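Local coordinates for macrolide export ATP-binding/permease protein macB (Actinobacillus actinomycetemcomitans, PDB 3FTJ) that probably exports macrolides as the ABC transporter of the tripartite MacAB-TdeA efflux system, this chain being the transporter's periplasmic region, at residues Ser47-Thr53 and Ile176-Asp182; Ile77-Phe82 and Leu94-Asp98. One frame throughout, in Å; residues are numbered along the deposited sequence.

Interaction 1: residues Ser47-Thr53 and Ile176-Asp182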
# COMPACT_ATOMS: atom_id res chain seq x y z
N SER A 47 19.20 -8.73 -1.42
CA SER A 47 19.07 -10.11 -1.86
C SER A 47 18.01 -10.84 -1.07
O SER A 47 17.42 -11.81 -1.54
CB SER A 47 20.42 -10.84 -1.74
OG SER A 47 20.93 -10.73 -0.43
N TYR A 48 17.76 -10.37 0.15
CA TYR A 48 16.78 -11.01 1.02
C TYR A 48 15.37 -10.48 0.81
O TYR A 48 14.45 -10.86 1.53
CB TYR A 48 17.19 -10.85 2.49
CG TYR A 48 17.44 -9.41 2.90
CD1 TYR A 48 18.68 -8.83 2.72
CD2 TYR A 48 16.44 -8.65 3.48
CE1 TYR A 48 18.92 -7.52 3.10
CE2 TYR A 48 16.66 -7.34 3.86
CZ TYR A 48 17.91 -6.78 3.67
OH TYR A 48 18.13 -5.48 4.05
N ILE A 49 15.19 -9.61 -0.18
CA ILE A 49 13.89 -8.99 -0.42
C ILE A 49 13.29 -9.45 -1.76
O ILE A 49 13.92 -9.35 -2.80
CB ILE A 49 13.98 -7.45 -0.36
CG1 ILE A 49 14.16 -7.00 1.09
CG2 ILE A 49 12.73 -6.81 -0.95
CD1 ILE A 49 14.52 -5.53 1.25
N GLN A 50 12.07 -9.97 -1.70
CA GLN A 50 11.42 -10.56 -2.87
C GLN A 50 10.57 -9.54 -3.65
O GLN A 50 10.50 -9.61 -4.88
CB GLN A 50 10.55 -11.74 -2.43
CG GLN A 50 9.76 -12.38 -3.56
CD GLN A 50 9.03 -13.64 -3.13
OE1 GLN A 50 8.27 -14.23 -3.90
NE2 GLN A 50 9.26 -14.07 -1.89
N SER A 51 9.94 -8.62 -2.95
CA SER A 51 9.20 -7.55 -3.61
C SER A 51 9.01 -6.35 -2.69
O SER A 51 9.03 -6.48 -1.47
CB SER A 51 7.84 -8.04 -4.11
OG SER A 51 6.93 -8.18 -3.03
N VAL A 52 8.84 -5.19 -3.31
CA VAL A 52 8.68 -3.93 -2.59
C VAL A 52 7.49 -3.16 -3.15
O VAL A 52 7.40 -2.93 -4.36
CB VAL A 52 9.95 -3.08 -2.72
CG1 VAL A 52 9.78 -1.75 -2.00
CG2 VAL A 52 11.15 -3.86 -2.18
N THR A 53 6.57 -2.75 -2.28
CA THR A 53 5.39 -2.01 -2.69
C THR A 53 5.28 -0.67 -1.98
O THR A 53 5.00 -0.62 -0.79
CB THR A 53 4.13 -2.82 -2.38
OG1 THR A 53 4.21 -4.08 -3.06
CG2 THR A 53 2.89 -2.07 -2.85
N ILE A 176 5.97 1.50 2.94
CA ILE A 176 6.54 0.55 2.01
C ILE A 176 6.34 -0.85 2.56
O ILE A 176 6.78 -1.15 3.67
CB ILE A 176 8.07 0.76 1.86
CG1 ILE A 176 8.38 2.14 1.29
CG2 ILE A 176 8.69 -0.33 0.99
CD1 ILE A 176 9.84 2.57 1.47
N THR A 177 5.67 -1.71 1.81
CA THR A 177 5.56 -3.10 2.24
C THR A 177 6.56 -3.95 1.47
O THR A 177 6.61 -3.89 0.24
CB THR A 177 4.14 -3.65 2.07
OG1 THR A 177 3.22 -2.83 2.82
CG2 THR A 177 4.06 -5.08 2.58
N VAL A 178 7.36 -4.73 2.19
CA VAL A 178 8.35 -5.60 1.58
C VAL A 178 7.94 -7.06 1.80
O VAL A 178 7.40 -7.41 2.85
CB VAL A 178 9.78 -5.38 2.16
CG1 VAL A 178 10.18 -3.91 2.09
CG2 VAL A 178 9.87 -5.88 3.58
N LYS A 179 8.18 -7.89 0.79
CA LYS A 179 7.99 -9.32 0.93
C LYS A 179 9.36 -9.92 1.14
O LYS A 179 10.26 -9.73 0.32
CB LYS A 179 7.35 -9.91 -0.33
CG LYS A 179 6.40 -11.08 -0.08
CD LYS A 179 7.13 -12.35 0.33
CE LYS A 179 6.19 -13.55 0.31
NZ LYS A 179 6.86 -14.84 0.65
N ILE A 180 9.52 -10.61 2.26
CA ILE A 180 10.80 -11.19 2.65
C ILE A 180 11.05 -12.51 1.91
O ILE A 180 10.12 -13.29 1.67
CB ILE A 180 10.83 -11.42 4.18
CG1 ILE A 180 11.03 -10.09 4.90
CG2 ILE A 180 11.93 -12.36 4.58
CD1 ILE A 180 12.26 -9.34 4.45
N SER A 181 12.30 -12.74 1.52
CA SER A 181 12.70 -14.01 0.92
C SER A 181 12.21 -15.16 1.78
O SER A 181 12.31 -15.12 3.01
CB SER A 181 14.22 -14.10 0.74
OG SER A 181 14.70 -13.11 -0.17
N ASP A 182 11.67 -16.19 1.13
CA ASP A 182 11.12 -17.34 1.84
C ASP A 182 12.16 -18.01 2.75
O ASP A 182 11.82 -18.51 3.82
CB ASP A 182 10.57 -18.36 0.84
CG ASP A 182 9.64 -17.73 -0.20
OD1 ASP A 182 9.44 -18.35 -1.27
OD2 ASP A 182 9.11 -16.62 0.06
O HOH W 1 5.68 -6.19 -1.56

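Interaction 2: residues Ile77-Phe82 and Leu94-Asp98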
# COMPACT_ATOMS: atom_id res chain seq x y z
N ILE A 77 -0.06 2.75 -5.38
CA ILE A 77 0.67 1.58 -4.86
C ILE A 77 1.48 0.85 -5.93
O ILE A 77 1.37 1.16 -7.12
CB ILE A 77 -0.28 0.59 -4.12
CG1 ILE A 77 -1.58 0.36 -4.91
CG2 ILE A 77 -0.64 1.10 -2.75
CD1 ILE A 77 -1.41 -0.24 -6.30
N GLY A 78 2.30 -0.11 -5.50
CA GLY A 78 3.09 -0.89 -6.43
C GLY A 78 2.36 -2.06 -7.07
O GLY A 78 1.33 -2.52 -6.57
N GLU A 79 2.91 -2.56 -8.17
CA GLU A 79 2.38 -3.75 -8.87
C GLU A 79 2.07 -4.94 -7.96
O GLU A 79 1.05 -5.60 -8.14
CB GLU A 79 3.36 -4.17 -9.97
CG GLU A 79 3.07 -5.54 -10.57
CD GLU A 79 3.89 -5.80 -11.81
OE1 GLU A 79 5.03 -5.27 -11.89
OE2 GLU A 79 3.40 -6.51 -12.72
N GLN A 80 2.93 -5.21 -6.98
CA GLN A 80 2.75 -6.36 -6.08
C GLN A 80 1.76 -6.13 -4.95
O GLN A 80 1.57 -7.00 -4.10
CB GLN A 80 4.10 -6.82 -5.49
CG GLN A 80 5.14 -7.27 -6.52
CD GLN A 80 4.56 -8.24 -7.54
OE1 GLN A 80 3.89 -9.21 -7.18
NE2 GLN A 80 4.81 -7.97 -8.82
N TYR A 81 1.14 -4.95 -4.92
CA TYR A 81 0.26 -4.61 -3.81
C TYR A 81 -0.85 -5.63 -3.59
O TYR A 81 -1.11 -6.06 -2.47
CB TYR A 81 -0.34 -3.21 -3.97
CG TYR A 81 -1.26 -2.83 -2.84
CD1 TYR A 81 -2.62 -3.06 -2.92
CD2 TYR A 81 -0.77 -2.25 -1.67
CE1 TYR A 81 -3.47 -2.73 -1.88
CE2 TYR A 81 -1.61 -1.90 -0.63
CZ TYR A 81 -2.97 -2.15 -0.74
OH TYR A 81 -3.83 -1.82 0.28
N PHE A 82 -1.52 -6.03 -4.67
CA PHE A 82 -2.70 -6.89 -4.53
C PHE A 82 -2.34 -8.27 -4.01
O PHE A 82 -3.06 -8.84 -3.19
CB PHE A 82 -3.45 -6.98 -5.86
CG PHE A 82 -3.79 -5.64 -6.44
CD1 PHE A 82 -4.85 -4.91 -5.94
CD2 PHE A 82 -3.02 -5.09 -7.45
CE1 PHE A 82 -5.17 -3.67 -6.46
CE2 PHE A 82 -3.33 -3.85 -7.97
CZ PHE A 82 -4.40 -3.14 -7.47
N LEU A 94 -5.35 -6.54 -13.24
CA LEU A 94 -4.62 -5.78 -12.24
C LEU A 94 -3.59 -4.87 -12.91
O LEU A 94 -3.40 -4.94 -14.13
CB LEU A 94 -3.90 -6.72 -11.26
CG LEU A 94 -4.75 -7.71 -10.46
CD1 LEU A 94 -3.86 -8.49 -9.50
CD2 LEU A 94 -5.86 -7.00 -9.71
N LEU A 95 -2.92 -4.04 -12.12
CA LEU A 95 -1.87 -3.18 -12.64
C LEU A 95 -0.72 -4.04 -13.15
O LEU A 95 -0.48 -5.13 -12.62
CB LEU A 95 -1.32 -2.23 -11.58
CG LEU A 95 -2.14 -1.06 -11.04
CD1 LEU A 95 -2.73 -0.22 -12.16
CD2 LEU A 95 -3.23 -1.57 -10.15
N THR A 96 -0.02 -3.52 -14.15
CA THR A 96 1.16 -4.15 -14.71
C THR A 96 2.37 -3.24 -14.53
O THR A 96 2.24 -2.07 -14.15
CB THR A 96 1.01 -4.42 -16.21
OG1 THR A 96 0.74 -3.19 -16.89
CG2 THR A 96 -0.13 -5.39 -16.47
N GLU A 97 3.55 -3.77 -14.82
CA GLU A 97 4.77 -2.98 -14.77
C GLU A 97 4.68 -1.82 -15.75
O GLU A 97 5.23 -0.74 -15.52
CB GLU A 97 5.99 -3.85 -15.09
CG GLU A 97 7.29 -3.10 -15.24
CD GLU A 97 8.44 -4.00 -15.67
OE1 GLU A 97 8.59 -5.08 -15.07
OE2 GLU A 97 9.18 -3.63 -16.61
N ASP A 98 3.96 -2.04 -16.85
CA ASP A 98 3.80 -1.00 -17.86
C ASP A 98 2.94 0.16 -17.35
O ASP A 98 3.19 1.31 -17.68
CB ASP A 98 3.20 -1.58 -19.14
CG ASP A 98 2.86 -0.51 -20.15
OD1 ASP A 98 1.67 -0.12 -20.22
OD2 ASP A 98 3.78 -0.05 -20.86
O HOH W 2 -0.97 -5.76 -9.88
O HOH W 3 3.83 -6.61 -15.37

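Interaction 1: residues Ser47-Thr53 and Ile176-Asp182
Ile-176 meets the strand of residues 49-53 through its CG2 methyl, which packs tightly against Val-52 CG1 at 3.5 Å; in both residues the touching methyl is anti to the backbone N. From here the two strands run antiparallel, their segment axes at 163°. Thr-177 and Thr-53 form a hydrogen-bonded pair, with Thr-53 N to Thr-177 O at 2.8 Å and Thr-177 N returning a bond to Thr-53 O. The Thr-177 carbonyl oxygen also accepts from a water that bridges Ser-51 OG and Thr-53 OG1, tying together the polar groups on that face of the sheet, while Thr-177 OG1 is hydrogen-bonded to Thr-17. Val-178 is turned to the other face beside Val-52, a non-hydrogen-bonded pair. At Lys-179 the register slips by one residue in a classic beta bulge: its carbonyl oxygen faces both Gln-50 N, 2.7 Å away, and the more distant Ser-51 N, a weak bond, while its own N donates to Ser-51 O. The lysine chain, bent at chi2 (-72°), runs alongside extended Gln-50, and the two ends converge on Asp-182. Lys-179 NZ forms a salt bridge with Asp-182 OD2 at 2.9 Å, and Gln-50 NE2 reaches the same oxygen at 3.2 Å from the opposite face of the carboxylate. Ile-180 brings CD1 to the edge of the Tyr-48 ring, 4.3 Å from CD2, and just past the last bridged pair Ser-181 N donates to Tyr-48 O. The strand of residues 176-180 thus lies between two antiparallel neighbours, strand 49-64 and strand 15-20. Helices 37-44 and 186-201 pack on the face carrying Val-52 and Val-178, and helix 81-85 touches the face of Ser-51, Thr-53 and Thr-177.

Interaction 2: residues Ile77-Phe82 and Leu94-Asp98
Phe-82 and Leu-94 pack ring against methyl. Leu-94 CD2 lies over one face of the Phe-82 ring, 4.2 Å from its centroid and 15° off the ring normal, a CH-pi contact, while Leu-94 CD1 rests 4.0 Å from Phe-82 CB. With CG of Leu-94 anti to its carbonyl carbon (chi1 -59°), both methyls are brought to the phenylalanine. The opposite face of the ring is met near its rim by Tyr-81 CD1. Leu-95 CD2 lies near the ring edge, but the modelled contact is too short and the exact fit doubtful. Glu-79, extended with CG anti to its N (chi1 168°), leads away from these apolar groups to the start of the helix at Glu-97. There a water donates to Glu-79 OE2 at 2.7 Å and accepts from Glu-97 N at 2.9 Å. A second water donates to both Glu-79 O and Leu-95 O, linking the two backbones. Thr-96, at the N-cap, caps a backbone N further into that helix through its side chain. The chemistry is therefore divided: hydrocarbon packing joins the start of helix 81-85 to Leu-94 and Leu-95, beside Val-108 of strand 106-110 and Val-141 of strand 133-141, whereas water mediates the polar side, where the helix start may favour the negative charge of Glu-79 while the nearby Glu-97 carboxylate would work against it.

Interactions 1 and 2 adjoin in the periplasmic core domain, their centres about 14 Å apart. Both are partly buried, but they join different elements: interaction 1 pairs two strands of the mixed sheet, whereas interaction 2 brings together the approaches to two short helices. Direct backbone hydrogen bonds dominate the former, with a charged cluster at its exposed end; in the latter apolar side chains carry the direct contact and waters the polar one. They meet where Thr-53 CG2 packs on Gly-78 N at 3.4 Å and Ser-51 and Thr-53 touch Gln-80. Residues 77-82 thus have the first part of strand 49-64 beside them as well as 94-98.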